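Local structure of cysteine-rich repeat secretory protein 2 (Arabidopsis thaliana, 6GRE) at residues V36-T39 with A40-Y44; S30-S33 with S34-T37; G170-S173 with T174-Q178; V200-S203 with K204-A207. The protein limits plasmodesmal permeability and cell-to-cell trafficking through callose deposition and promotes innate immunity, this chain being its extracellular part with two DUF26 (Gnk2-homologous) domains. All blocks are in the same frame, centred on the assembly; numbering follows the deposited sequence.

Contact 1 of 4, residues V36-T39 with A40-Y44. With NAG (2-acetamido-2-deoxy-beta-D-glucopyranose), chain F; SO4 (sulfate ion), chain L.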
ATOM      1  N   VAL A  36       5.969 -11.358   8.734  1.00 26.48           N
ATOM      2  CA  VAL A  36       7.013 -12.035   7.979  1.00 29.09           C
ATOM      3  C   VAL A  36       6.661 -13.524   7.821  1.00 28.60           C
ATOM      4  O   VAL A  36       6.686 -14.050   6.738  1.00 29.28           O
ATOM      5  CB  VAL A  36       8.395 -11.861   8.635  1.00 30.47           C
ATOM      6  CG1 VAL A  36       9.412 -12.809   8.018  1.00 30.41           C
ATOM      7  CG2 VAL A  36       8.892 -10.431   8.575  1.00 30.74           C
ATOM      8  N   THR A  37       6.310 -14.187   8.925  1.00 29.14           N
ATOM      9  CA  THR A  37       5.917 -15.587   8.933  1.00 31.49           C
ATOM     10  C   THR A  37       4.783 -15.877   7.945  1.00 32.61           C
ATOM     11  O   THR A  37       4.806 -16.881   7.238  1.00 34.02           O
ATOM     12  CB  THR A  37       5.455 -15.990  10.336  1.00 33.99           C
ATOM     13  OG1 THR A  37       6.586 -15.744  11.166  1.00 36.47           O
ATOM     14  CG2 THR A  37       5.006 -17.430  10.437  1.00 36.42           C
ATOM     15  N   SER A  38       3.766 -15.011   7.955  1.00 30.31           N
ATOM     16  CA  SER A  38       2.529 -15.193   7.213  1.00 29.19           C
ATOM     17  C   SER A  38       2.751 -15.153   5.688  1.00 27.62           C
ATOM     18  O   SER A  38       1.966 -15.731   4.943  1.00 26.95           O
ATOM     19  CB  SER A  38       1.526 -14.150   7.656  1.00 27.76           C
ATOM     20  OG  SER A  38       0.266 -14.333   7.031  1.00 26.45           O
ATOM     21  N   THR A  39       3.820 -14.498   5.230  1.00 26.58           N
ATOM     22  CA  THR A  39       4.065 -14.316   3.792  1.00 27.54           C
ATOM     23  C   THR A  39       4.281 -15.665   3.091  1.00 33.82           C
ATOM     24  O   THR A  39       4.136 -15.750   1.875  1.00 35.95           O
ATOM     25  CB  THR A  39       5.261 -13.404   3.541  1.00 26.04           C
ATOM     26  OG1 THR A  39       6.437 -14.032   4.052  1.00 26.88           O
ATOM     27  CG2 THR A  39       5.108 -12.043   4.178  1.00 26.94           C
ATOM     28  N   ALA A  40       4.613 -16.713   3.862  1.00 36.03           N
ATOM     29  CA  ALA A  40       4.762 -18.054   3.315  1.00 35.91           C
ATOM     30  C   ALA A  40       3.419 -18.567   2.774  1.00 35.26           C
ATOM     31  O   ALA A  40       3.399 -19.367   1.843  1.00 40.37           O
ATOM     32  CB  ALA A  40       5.325 -18.982   4.367  1.00 36.33           C
ATOM     33  N   GLN A  41       2.306 -18.115   3.361  1.00 36.15           N
ATOM     34  CA  GLN A  41       0.966 -18.642   3.058  1.00 37.41           C
ATOM     35  C   GLN A  41       0.146 -17.701   2.163  1.00 35.52           C
ATOM     36  O   GLN A  41      -0.674 -18.160   1.375  1.00 36.10           O
ATOM     37  CB  GLN A  41       0.185 -18.896   4.349  1.00 41.28           C
ATOM     38  CG  GLN A  41       0.842 -19.913   5.276  1.00 47.38           C
ATOM     39  CD  GLN A  41       1.290 -19.282   6.573  1.00 52.82           C
ATOM     40  OE1 GLN A  41       0.472 -18.848   7.386  1.00 60.09           O
ATOM     41  NE2 GLN A  41       2.597 -19.218   6.779  1.00 55.25           N
ATOM     42  N   THR A  42       0.315 -16.383   2.297  1.00 30.92           N
ATOM     43  CA  THR A  42      -0.645 -15.460   1.699  1.00 29.40           C
ATOM     44  C   THR A  42      -0.008 -14.081   1.498  1.00 26.02           C
ATOM     45  O   THR A  42       0.915 -13.684   2.206  1.00 25.67           O
ATOM     46  CB  THR A  42      -1.897 -15.343   2.573  1.00 29.20           C
ATOM     47  OG1 THR A  42      -2.848 -14.512   1.902  1.00 31.32           O
ATOM     48  CG2 THR A  42      -1.614 -14.783   3.952  1.00 29.84           C
ATOM     49  N   ARG A  43      -0.519 -13.370   0.494  1.00 25.11           N
ATOM     50  CA  ARG A  43      -0.011 -12.046   0.165  1.00 24.36           C
ATOM     51  C   ARG A  43      -0.681 -10.953   0.997  1.00 23.31           C
ATOM     52  O   ARG A  43      -0.257  -9.810   0.924  1.00 21.76           O
ATOM     53  CB  ARG A  43      -0.280 -11.731  -1.303  1.00 24.40           C
ATOM     54  CG  ARG A  43       0.492 -12.617  -2.262  1.00 26.32           C
ATOM     55  CD  ARG A  43       0.091 -12.279  -3.691  1.00 29.22           C
ATOM     56  NE  ARG A  43       0.632 -13.242  -4.627  1.00 32.88           N
ATOM     57  CZ  ARG A  43      -0.035 -14.270  -5.124  1.00 29.51           C
ATOM     58  NH1 ARG A  43      -1.295 -14.486  -4.801  1.00 30.21           N
ATOM     59  NH2 ARG A  43       0.582 -15.079  -5.959  1.00 33.47           N
ATOM     60  N   TYR A  44      -1.742 -11.280   1.731  1.00 21.45           N
ATOM     61  CA  TYR A  44      -2.423 -10.326   2.559  1.00 21.77           C
ATOM     62  C   TYR A  44      -2.930 -11.041   3.808  1.00 21.70           C
ATOM     63  O   TYR A  44      -3.511 -12.093   3.692  1.00 23.66           O
ATOM     64  CB  TYR A  44      -3.602  -9.666   1.840  1.00 20.47           C
ATOM     65  CG  TYR A  44      -4.536  -8.952   2.775  1.00 21.45           C
ATOM     66  CD1 TYR A  44      -4.236  -7.688   3.277  1.00 20.75           C
ATOM     67  CD2 TYR A  44      -5.693  -9.564   3.237  1.00 21.34           C
ATOM     68  CE1 TYR A  44      -5.074  -7.047   4.170  1.00 20.25           C
ATOM     69  CE2 TYR A  44      -6.529  -8.940   4.135  1.00 20.31           C
ATOM     70  CZ  TYR A  44      -6.225  -7.676   4.616  1.00 19.50           C
ATOM     71  OH  TYR A  44      -7.058  -7.079   5.507  1.00 20.65           O
TER
HETATM   72  C1  NAG F 303      -9.017 -10.549   9.267  1.00 40.93           C
HETATM   73  C2  NAG F 303     -10.061 -10.670   8.156  1.00 39.17           C
HETATM   74  C3  NAG F 303     -11.165 -11.669   8.528  1.00 45.93           C
HETATM   75  C4  NAG F 303     -10.631 -12.923   9.235  1.00 51.85           C
HETATM   76  C5  NAG F 303      -9.628 -12.567  10.343  1.00 51.91           C
HETATM   77  C6  NAG F 303      -9.052 -13.781  11.082  1.00 53.77           C
HETATM   78  C7  NAG F 303     -10.153  -8.475   6.970  1.00 37.19           C
HETATM   79  C8  NAG F 303     -11.023  -7.255   6.782  1.00 36.24           C
HETATM   80  N2  NAG F 303     -10.655  -9.379   7.853  1.00 36.85           N
HETATM   81  O3  NAG F 303     -11.828 -12.048   7.320  1.00 51.23           O
HETATM   82  O4  NAG F 303     -11.727 -13.663   9.789  1.00 54.24           O
HETATM   83  O5  NAG F 303      -8.566 -11.821   9.746  1.00 47.49           O
HETATM   84  O6  NAG F 303      -7.927 -14.301  10.363  1.00 55.42           O
HETATM   85  O7  NAG F 303      -9.076  -8.612   6.360  1.00 31.15           O
HETATM   86  S   SO4 L 309      -3.631 -13.933  -1.773  1.00 53.77           S
HETATM   87  O1  SO4 L 309      -3.393 -13.407  -3.149  1.00 55.46           O
HETATM   88  O2  SO4 L 309      -4.125 -12.863  -0.868  1.00 52.49           O
HETATM   89  O3  SO4 L 309      -4.633 -15.025  -1.841  1.00 57.08           O
HETATM   90  O4  SO4 L 309      -2.356 -14.505  -1.262  1.00 46.66           O
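Ser38, Gln41 and Thr42 meet in the turn that leads from helix 23-38 of the first DUF26 domain to strand 44-49, whose Tyr44 touches an N-acetylglucosamine, probably an N-linked glycan on Asn46. Ser38 O is gripped by two amides from different directions: Thr42 N, at 3.2 Å from Ser38 O, lies in the carbonyl plane, whereas Gln41 N, at 2.9 Å from Ser38 O, stands above it. Alongside these bonds the methyl Thr42 CG2 rests against Ser38 OG, 3.6 Å away, and that hydroxyl pairs with Tyr64. Thr39 turns its hydroxyl back over its own backbone (chi1 64°), where OG1 bonds in plane to Val36 O at 2.7 Å, the same carbonyl that takes Thr39 N. A threonine suits this place because its hydroxyl meets a helical carbonyl while its bulk packs inward. Beyond the turn Arg43 holds a sulfate, probably from the crystallisation liquor, with its backbone N 2.8 Å from O4; the extended side chain brings NH1 to 2.9 Å from sulfate O1 at the guanidinium edge. Tyr44 OH bonds to the acetyl oxygen O7 of the sugar at 2.7 Å, the oxygen in the plane of the ring. The turn is wedged in place: Thr39 packs on Cys75 and Val79 of helix 72-90, and Arg43 pairs through its backbone with Cys66 of strand 60-66.

Contact 2 of 4, residues S30-S33 with S34-T37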
ATOM      1  N   SER A  30       5.987  -8.375  18.137  1.00 21.02           N
ATOM      2  CA  SER A  30       5.430  -9.696  17.863  0.60 22.11           C
ATOM      3  C   SER A  30       4.582  -9.657  16.590  1.00 21.48           C
ATOM      4  O   SER A  30       4.647 -10.578  15.796  1.00 23.58           O
ATOM      5  CB  SER A  30       4.613 -10.242  19.014  0.60 23.71           C
ATOM      6  OG  SER A  30       5.304 -10.096  20.236  0.60 26.36           O
ATOM      7  N   LEU A  31       3.769  -8.599  16.439  1.00 21.63           N
ATOM      8  CA  LEU A  31       2.902  -8.440  15.248  1.00 22.92           C
ATOM      9  C   LEU A  31       3.768  -8.468  13.983  1.00 23.93           C
ATOM     10  O   LEU A  31       3.469  -9.190  13.016  1.00 23.46           O
ATOM     11  CB  LEU A  31       2.137  -7.121  15.338  1.00 23.21           C
ATOM     12  CG  LEU A  31       1.415  -6.716  14.042  1.00 24.81           C
ATOM     13  CD1 LEU A  31       0.189  -7.578  13.861  1.00 29.06           C
ATOM     14  CD2 LEU A  31       1.031  -5.248  14.052  1.00 27.34           C
ATOM     15  N   LEU A  32       4.827  -7.663  13.987  1.00 21.75           N
ATOM     16  CA  LEU A  32       5.684  -7.499  12.797  1.00 22.44           C
ATOM     17  C   LEU A  32       6.369  -8.813  12.418  1.00 24.29           C
ATOM     18  O   LEU A  32       6.431  -9.141  11.237  1.00 23.32           O
ATOM     19  CB  LEU A  32       6.702  -6.391  13.047  1.00 23.00           C
ATOM     20  CG  LEU A  32       6.113  -5.000  13.231  1.00 25.86           C
ATOM     21  CD1 LEU A  32       7.185  -4.000  13.602  1.00 25.18           C
ATOM     22  CD2 LEU A  32       5.353  -4.556  11.984  1.00 27.68           C
ATOM     23  N   SER A  33       6.833  -9.589  13.406  1.00 25.40           N
ATOM     24  CA  SER A  33       7.440 -10.895  13.151  0.50 25.03           C
ATOM     25  C   SER A  33       6.407 -11.840  12.528  1.00 26.89           C
ATOM     26  O   SER A  33       6.728 -12.669  11.654  1.00 29.72           O
ATOM     27  CB  SER A  33       8.015 -11.471  14.422  0.50 27.41           C
ATOM     28  OG  SER A  33       9.135 -10.709  14.850  0.50 29.75           O
ATOM     29  N   SER A  34       5.162 -11.719  12.978  1.00 26.16           N
ATOM     30  CA  SER A  34       4.057 -12.523  12.462  1.00 28.16           C
ATOM     31  C   SER A  34       3.792 -12.223  10.980  1.00 28.54           C
ATOM     32  O   SER A  34       3.410 -13.135  10.243  1.00 30.14           O
ATOM     33  CB  SER A  34       2.823 -12.313  13.256  1.00 29.62           C
ATOM     34  OG  SER A  34       3.026 -12.840  14.555  1.00 36.12           O
ATOM     35  N   PHE A  35       3.898 -10.946  10.596  1.00 27.13           N
ATOM     36  CA  PHE A  35       3.730 -10.548   9.189  1.00 27.76           C
ATOM     37  C   PHE A  35       4.701 -11.354   8.329  1.00 26.84           C
ATOM     38  O   PHE A  35       4.326 -11.944   7.299  1.00 28.03           O
ATOM     39  CB  PHE A  35       4.042  -9.068   8.947  1.00 23.32           C
ATOM     40  CG  PHE A  35       3.077  -8.031   9.466  1.00 24.87           C
ATOM     41  CD1 PHE A  35       1.800  -8.344   9.889  1.00 24.32           C
ATOM     42  CD2 PHE A  35       3.479  -6.706   9.504  1.00 23.83           C
ATOM     43  CE1 PHE A  35       0.929  -7.350  10.307  1.00 25.97           C
ATOM     44  CE2 PHE A  35       2.622  -5.718   9.956  1.00 26.47           C
ATOM     45  CZ  PHE A  35       1.353  -6.044  10.358  1.00 23.94           C
ATOM     46  N   VAL A  36       5.969 -11.358   8.734  1.00 26.48           N
ATOM     47  CA  VAL A  36       7.013 -12.035   7.979  1.00 29.09           C
ATOM     48  C   VAL A  36       6.661 -13.524   7.821  1.00 28.60           C
ATOM     49  O   VAL A  36       6.686 -14.050   6.738  1.00 29.28           O
ATOM     50  CB  VAL A  36       8.395 -11.861   8.635  1.00 30.47           C
ATOM     51  CG1 VAL A  36       9.412 -12.809   8.018  1.00 30.41           C
ATOM     52  CG2 VAL A  36       8.892 -10.431   8.575  1.00 30.74           C
ATOM     53  N   THR A  37       6.310 -14.187   8.925  1.00 29.14           N
ATOM     54  CA  THR A  37       5.917 -15.587   8.933  1.00 31.49           C
ATOM     55  C   THR A  37       4.783 -15.877   7.945  1.00 32.61           C
ATOM     56  O   THR A  37       4.806 -16.881   7.238  1.00 34.02           O
ATOM     57  CB  THR A  37       5.455 -15.990  10.336  1.00 33.99           C
ATOM     58  OG1 THR A  37       6.586 -15.744  11.166  1.00 36.47           O
ATOM     59  CG2 THR A  37       5.006 -17.430  10.437  1.00 36.42           C
TER
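The Phe35 ring has the carbonyl oxygen of Leu31 over one face, 3.6 Å above the plane and displaced toward the rim, and the methyl Leu32 CD2 approaches it obliquely. Leu31 meets the far end of the same ring, its CD1 3.6 Å from Phe35 CE1, while Leu32 CD2 comes to 3.6 Å from Phe35 CE2. Both leucines reach the ring, with different first torsions: Leu31 puts CG opposite the backbone N (chi1 169°), Leu32 opposite the carbonyl carbon (chi1 -65°). Phe47 of strand 44-49 also meets the ring, with planes at about 60°, and Val79 of helix 72-90 and Ile105 of strand 103-108 touch Phe35 as well. Within helix 23-38 the i to i+4 bond from Phe35 N to Leu31 O is 3.0 Å long. Ser34 gives Ser30 O two donors, N at 3.1 Å and OG at 3.0 Å, and they reach the carbonyl from opposite faces of its plane. Farther along, Thr37 N bonds to Ser33 O at 3.2 Å, and Thr37 OG1 stands close to the same oxygen. Leucine and phenylalanine suit the side buried against the sheet and the neighbouring helix, serine and threonine the more exposed side. The chemistry is thus that of an amphipathic helix, in which small hydroxyls fold back onto backbone carbonyls and apolar side chains face the core.

Contact 3 of 4, residues G170-S173 with T174-Q178. With EDO (1,2-ethanediol), chain I.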
ATOM      1  N   GLY A 170      -6.130  -4.699   1.288  1.00 15.30           N
ATOM      2  CA  GLY A 170      -6.871  -5.970   1.240  1.00 15.87           C
ATOM      3  C   GLY A 170      -8.078  -5.983   2.144  1.00 17.50           C
ATOM      4  O   GLY A 170      -8.906  -6.881   2.002  1.00 18.76           O
ATOM      5  N   ASP A 171      -8.191  -5.013   3.064  1.00 16.78           N
ATOM      6  CA  ASP A 171      -9.304  -4.961   4.002  1.00 17.25           C
ATOM      7  C   ASP A 171     -10.531  -4.264   3.416  1.00 18.50           C
ATOM      8  O   ASP A 171     -11.608  -4.327   4.025  1.00 19.28           O
ATOM      9  CB  ASP A 171      -8.910  -4.237   5.282  1.00 17.68           C
ATOM     10  CG  ASP A 171      -8.522  -2.805   5.017  1.00 17.98           C
ATOM     11  OD1 ASP A 171      -7.505  -2.619   4.272  1.00 18.20           O
ATOM     12  OD2 ASP A 171      -9.248  -1.897   5.455  1.00 18.00           O
ATOM     13  N   LEU A 172     -10.396  -3.588   2.263  1.00 15.70           N
ATOM     14  CA  LEU A 172     -11.504  -2.869   1.662  1.00 16.18           C
ATOM     15  C   LEU A 172     -12.454  -3.867   0.996  1.00 16.48           C
ATOM     16  O   LEU A 172     -12.010  -4.842   0.414  1.00 17.07           O
ATOM     17  CB  LEU A 172     -11.040  -1.878   0.592  1.00 16.04           C
ATOM     18  CG  LEU A 172     -10.202  -0.688   1.069  1.00 17.84           C
ATOM     19  CD1 LEU A 172     -10.081   0.338  -0.046  1.00 17.00           C
ATOM     20  CD2 LEU A 172     -10.796  -0.069   2.303  1.00 17.97           C
ATOM     21  N   SER A 173     -13.742  -3.520   1.037  1.00 17.10           N
ATOM     22  CA  SER A 173     -14.741  -4.276   0.285  1.00 18.12           C
ATOM     23  C   SER A 173     -14.564  -4.020  -1.210  1.00 19.08           C
ATOM     24  O   SER A 173     -13.870  -3.101  -1.633  1.00 17.27           O
ATOM     25  CB  SER A 173     -16.126  -3.902   0.689  1.00 17.44           C
ATOM     26  OG  SER A 173     -16.431  -2.592   0.249  1.00 19.02           O
ATOM     27  N   THR A 174     -15.266  -4.802  -2.024  1.00 18.60           N
ATOM     28  CA  THR A 174     -15.252  -4.577  -3.459  1.00 18.00           C
ATOM     29  C   THR A 174     -15.628  -3.137  -3.807  1.00 18.08           C
ATOM     30  O   THR A 174     -14.942  -2.464  -4.614  1.00 18.16           O
ATOM     31  CB  THR A 174     -16.190  -5.544  -4.197  1.00 18.58           C
ATOM     32  OG1 THR A 174     -15.759  -6.835  -3.804  1.00 20.95           O
ATOM     33  CG2 THR A 174     -16.109  -5.406  -5.695  1.00 19.77           C
ATOM     34  N   SER A 175     -16.720  -2.638  -3.226  1.00 17.92           N
ATOM     35  CA  SER A 175     -17.217  -1.326  -3.468  0.70 18.27           C
ATOM     36  C   SER A 175     -16.207  -0.263  -2.998  1.00 16.10           C
ATOM     37  O   SER A 175     -15.960   0.725  -3.667  1.00 16.53           O
ATOM     38  CB  SER A 175     -18.560  -1.147  -2.786  0.70 20.98           C
ATOM     39  OG  SER A 175     -18.980   0.192  -2.900  0.70 25.80           O
ATOM     40  N   GLN A 176     -15.704  -0.481  -1.786  1.00 15.56           N
ATOM     41  CA  GLN A 176     -14.759   0.521  -1.221  1.00 15.18           C
ATOM     42  C   GLN A 176     -13.507   0.603  -2.103  1.00 14.87           C
ATOM     43  O   GLN A 176     -12.987   1.677  -2.368  1.00 15.68           O
ATOM     44  CB  GLN A 176     -14.349   0.103   0.180  1.00 15.23           C
ATOM     45  CG  GLN A 176     -15.445   0.341   1.211  1.00 16.57           C
ATOM     46  CD  GLN A 176     -15.038  -0.201   2.557  1.00 15.51           C
ATOM     47  OE1 GLN A 176     -14.429  -1.263   2.667  1.00 17.21           O
ATOM     48  NE2 GLN A 176     -15.325   0.584   3.599  1.00 17.64           N
ATOM     49  N   CYS A 177     -13.063  -0.562  -2.544  1.00 14.19           N
ATOM     50  CA  CYS A 177     -11.892  -0.642  -3.413  1.00 14.39           C
ATOM     51  C   CYS A 177     -12.123   0.139  -4.708  1.00 14.42           C
ATOM     52  O   CYS A 177     -11.301   0.977  -5.095  1.00 14.54           O
ATOM     53  CB  CYS A 177     -11.552  -2.085  -3.709  1.00 15.45           C
ATOM     54  SG  CYS A 177     -10.169  -2.263  -4.871  1.00 18.06           S
ATOM     55  N   GLN A 178     -13.255  -0.120  -5.378  1.00 14.39           N
ATOM     56  CA  GLN A 178     -13.530   0.589  -6.595  1.00 14.50           C
ATOM     57  C   GLN A 178     -13.632   2.107  -6.369  1.00 15.17           C
ATOM     58  O   GLN A 178     -13.210   2.902  -7.216  1.00 16.57           O
ATOM     59  CB  GLN A 178     -14.784   0.030  -7.281  1.00 14.65           C
ATOM     60  CG  GLN A 178     -15.085   0.754  -8.569  1.00 15.89           C
ATOM     61  CD  GLN A 178     -14.020   0.558  -9.630  1.00 15.59           C
ATOM     62  OE1 GLN A 178     -13.321  -0.444  -9.613  1.00 18.65           O
ATOM     63  NE2 GLN A 178     -13.997   1.426 -10.627  1.00 19.59           N
TER
HETATM   64  C1  EDO I 306     -17.285   3.227   2.585  1.00 37.37           C
HETATM   65  O1  EDO I 306     -17.121   2.786   3.901  1.00 37.72           O
HETATM   66  C2  EDO I 306     -17.835   4.630   2.603  1.00 39.72           C
HETATM   67  O2  EDO I 306     -16.975   5.445   1.810  1.00 40.00           O
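A capping box formed by Ser173 and Gln176 starts helix 174-192 of the second DUF26 domain, where the loop after strand 162-168 turns into the helix. Ser173 is the N-cap: its OG accepts Gln176 N at 3.0 Å, taking up one of the amides that the first helical turn cannot satisfy. The return bond runs from Ser173 N to Gln176 OE1, 2.9 Å long and almost straight at 176°, and the donor sits on a lone pair of the amide oxygen. Ser173 chi1 is 70°, which turns OG over the first turn; serine suits an N-cap because its short arm carries the oxygen within range of a helical amide. The regular helical bonds begin at once, with Cys177 N 2.8 Å from Ser173 O. Leu172 packs against the box, CD1 lying 3.9 Å from Cys177 CA and CD2 lying 3.8 Å from Gln176 OE1, so the carboxamide passes obliquely over a buried apolar side chain. Cys177 forms a disulfide with Cys168 at the end of strand 162-168, tying the start of the helix to the sheet; with Cys180 these residues make the C-X8-C-X2-C pattern of DUF26 domains. The other end of the Gln176 amide is held too: besides bonding to Gly114 O, NE2 donates to O1 of an ethanediol, probably from the crystallisation liquor, at 2.9 Å.

Contact 4 of 4, residues V200-S203 with K204-A207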
ATOM      1  N   VAL A 200      -0.043   7.734  -7.773  1.00 12.30           N
ATOM      2  CA  VAL A 200      -0.915   8.316  -6.790  1.00 12.03           C
ATOM      3  C   VAL A 200      -1.090   7.294  -5.684  1.00 12.67           C
ATOM      4  O   VAL A 200      -1.660   6.207  -5.923  1.00 13.08           O
ATOM      5  CB  VAL A 200      -2.300   8.660  -7.361  1.00 12.86           C
ATOM      6  CG1 VAL A 200      -3.269   9.107  -6.293  1.00 12.91           C
ATOM      7  CG2 VAL A 200      -2.210   9.697  -8.449  1.00 13.87           C
ATOM      8  N   TYR A 201      -0.717   7.646  -4.468  1.00 11.81           N
ATOM      9  CA  TYR A 201      -0.887   6.832  -3.284  1.00 12.23           C
ATOM     10  C   TYR A 201      -1.906   7.543  -2.406  1.00 13.50           C
ATOM     11  O   TYR A 201      -1.615   8.657  -1.914  1.00 13.24           O
ATOM     12  CB  TYR A 201       0.453   6.631  -2.553  1.00 13.11           C
ATOM     13  CG  TYR A 201       1.403   5.720  -3.283  1.00 11.99           C
ATOM     14  CD1 TYR A 201       1.322   4.339  -3.142  1.00 12.44           C
ATOM     15  CD2 TYR A 201       2.323   6.221  -4.178  1.00 13.87           C
ATOM     16  CE1 TYR A 201       2.137   3.481  -3.856  1.00 13.39           C
ATOM     17  CE2 TYR A 201       3.152   5.380  -4.913  1.00 13.52           C
ATOM     18  CZ  TYR A 201       3.013   4.011  -4.784  1.00 14.36           C
ATOM     19  OH  TYR A 201       3.851   3.225  -5.519  1.00 15.88           O
ATOM     20  N   LEU A 202      -3.062   6.905  -2.225  1.00 12.57           N
ATOM     21  CA  LEU A 202      -4.054   7.327  -1.245  1.00 12.43           C
ATOM     22  C   LEU A 202      -3.897   6.452  -0.019  1.00 12.60           C
ATOM     23  O   LEU A 202      -3.203   5.444  -0.005  1.00 13.15           O
ATOM     24  CB  LEU A 202      -5.456   7.213  -1.825  1.00 13.21           C
ATOM     25  CG  LEU A 202      -5.684   7.915  -3.157  1.00 13.48           C
ATOM     26  CD1 LEU A 202      -7.146   7.763  -3.585  1.00 14.63           C
ATOM     27  CD2 LEU A 202      -5.262   9.387  -3.131  1.00 14.67           C
ATOM     28  N   SER A 203      -4.599   6.808   1.050  1.00 13.66           N
ATOM     29  CA  SER A 203      -4.404   6.060   2.246  1.00 14.27           C
ATOM     30  C   SER A 203      -4.656   4.551   2.062  1.00 14.10           C
ATOM     31  O   SER A 203      -3.902   3.724   2.557  1.00 14.69           O
ATOM     32  CB  SER A 203      -5.267   6.624   3.342  1.00 15.60           C
ATOM     33  OG  SER A 203      -5.043   5.915   4.541  1.00 17.87           O
ATOM     34  N   LYS A 204      -5.748   4.176   1.363  1.00 12.86           N
ATOM     35  CA  LYS A 204      -6.126   2.783   1.276  1.00 13.34           C
ATOM     36  C   LYS A 204      -6.002   2.221  -0.148  1.00 13.22           C
ATOM     37  O   LYS A 204      -6.453   1.112  -0.358  1.00 14.42           O
ATOM     38  CB  LYS A 204      -7.550   2.583   1.827  1.00 13.81           C
ATOM     39  CG  LYS A 204      -7.626   2.506   3.350  1.00 14.38           C
ATOM     40  CD  LYS A 204      -7.137   1.186   3.902  1.00 15.38           C
ATOM     41  CE  LYS A 204      -7.156   1.063   5.415  1.00 15.75           C
ATOM     42  NZ  LYS A 204      -8.517   0.727   5.892  1.00 16.62           N
ATOM     43  N   CYS A 205      -5.379   2.929  -1.077  1.00 12.21           N
ATOM     44  CA  CYS A 205      -5.174   2.357  -2.403  1.00 12.62           C
ATOM     45  C   CYS A 205      -4.142   3.181  -3.160  1.00 12.81           C
ATOM     46  O   CYS A 205      -3.789   4.301  -2.765  1.00 12.99           O
ATOM     47  CB  CYS A 205      -6.455   2.257  -3.220  1.00 13.39           C
ATOM     48  SG  CYS A 205      -7.155   3.844  -3.712  1.00 15.60           S
ATOM     49  N   TYR A 206      -3.676   2.634  -4.287  1.00 12.38           N
ATOM     50  CA  TYR A 206      -2.771   3.371  -5.146  1.00 11.89           C
ATOM     51  C   TYR A 206      -2.987   3.007  -6.615  1.00 12.26           C
ATOM     52  O   TYR A 206      -3.511   1.937  -6.923  1.00 12.54           O
ATOM     53  CB  TYR A 206      -1.297   3.180  -4.779  1.00 12.60           C
ATOM     54  CG  TYR A 206      -0.698   1.824  -5.045  1.00 13.91           C
ATOM     55  CD1 TYR A 206      -0.327   1.463  -6.329  1.00 14.79           C
ATOM     56  CD2 TYR A 206      -0.431   0.919  -4.030  1.00 14.49           C
ATOM     57  CE1 TYR A 206       0.268   0.246  -6.601  1.00 14.90           C
ATOM     58  CE2 TYR A 206       0.191  -0.292  -4.284  1.00 15.22           C
ATOM     59  CZ  TYR A 206       0.554  -0.620  -5.577  1.00 15.37           C
ATOM     60  OH  TYR A 206       1.107  -1.833  -5.843  1.00 17.94           O
ATOM     61  N   ALA A 207      -2.562   3.907  -7.488  1.00 12.07           N
ATOM     62  CA  ALA A 207      -2.544   3.628  -8.914  1.00 12.24           C
ATOM     63  C   ALA A 207      -1.262   4.247  -9.470  1.00 13.03           C
ATOM     64  O   ALA A 207      -0.910   5.370  -9.083  1.00 13.98           O
ATOM     65  CB  ALA A 207      -3.755   4.188  -9.596  1.00 12.56           C
TER
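Strands 200-202 and 205-207 run antiparallel at 172°, joined by the two-residue turn Ser203-Lys204, whose backbone torsions are close to those of a type I beta turn. Val200 and Ala207 form a hydrogen-bonded pair, with Val200 N 2.8 Å from Ala207 O and Ala207 N 2.9 Å from Val200 O. Leu202 N donates to Cys205 O at 2.8 Å, and the return bond from Cys205 N to Leu202 O is weak. Between these lies the non-hydrogen-bonded pair Tyr201 and Tyr206; with Tyr206 CG between its backbone N and carbonyl carbon (chi1 70°) and Tyr201 CG opposite its carbonyl carbon, the side chains run side by side on one face of the sheet. Tyr201 CD1 presses on Tyr206 CB at 3.3 Å, and its neighbour CE1, 3.5 Å from Tyr206 CG, lies over one face of that ring. The rings are oblique, centroids 5.0 Å apart and planes at 43°. Tyrosine offers a broad apolar ring here and keeps a polar end, Tyr201 OH, for Arg208. Leu202 CD1 touches Cys205 SG at 3.9 Å; the disulfide from Cys205 to Cys180 ties this hairpin to helix 174-192, and Ser203 OG, in the ethoxyethoxyethanol pocket, pairs with Arg106 of the first domain. Buried Lys204 NZ donates to Val115 O and Phe112 O and forms a salt bridge with Asp171 OD2, a setting expected to keep the ammonium charged and pay for its burial.

Contacts 2 and 1 come first along the chain: residues 30-37 form the later turns of helix 23-38, and residues 36-44, sharing Val36 and Thr37, carry it into strand 44-49. Contact 3, in the second domain, then joins strand 162-168 to helix 174-192, and contact 4 closes the hairpin of strands 198-202 and 205-211. None spans a long loop: contacts 2 and 1 overlap, the others follow in series, and none nests or crosses. They meet through space instead. Tyr44 of contact 1 packs on Gly170 and Asp171 of contact 3, bringing the domains together beside the N-acetylglucosamine, and the Asp171-Lys204 pair joins contacts 3 and 4 within the second domain.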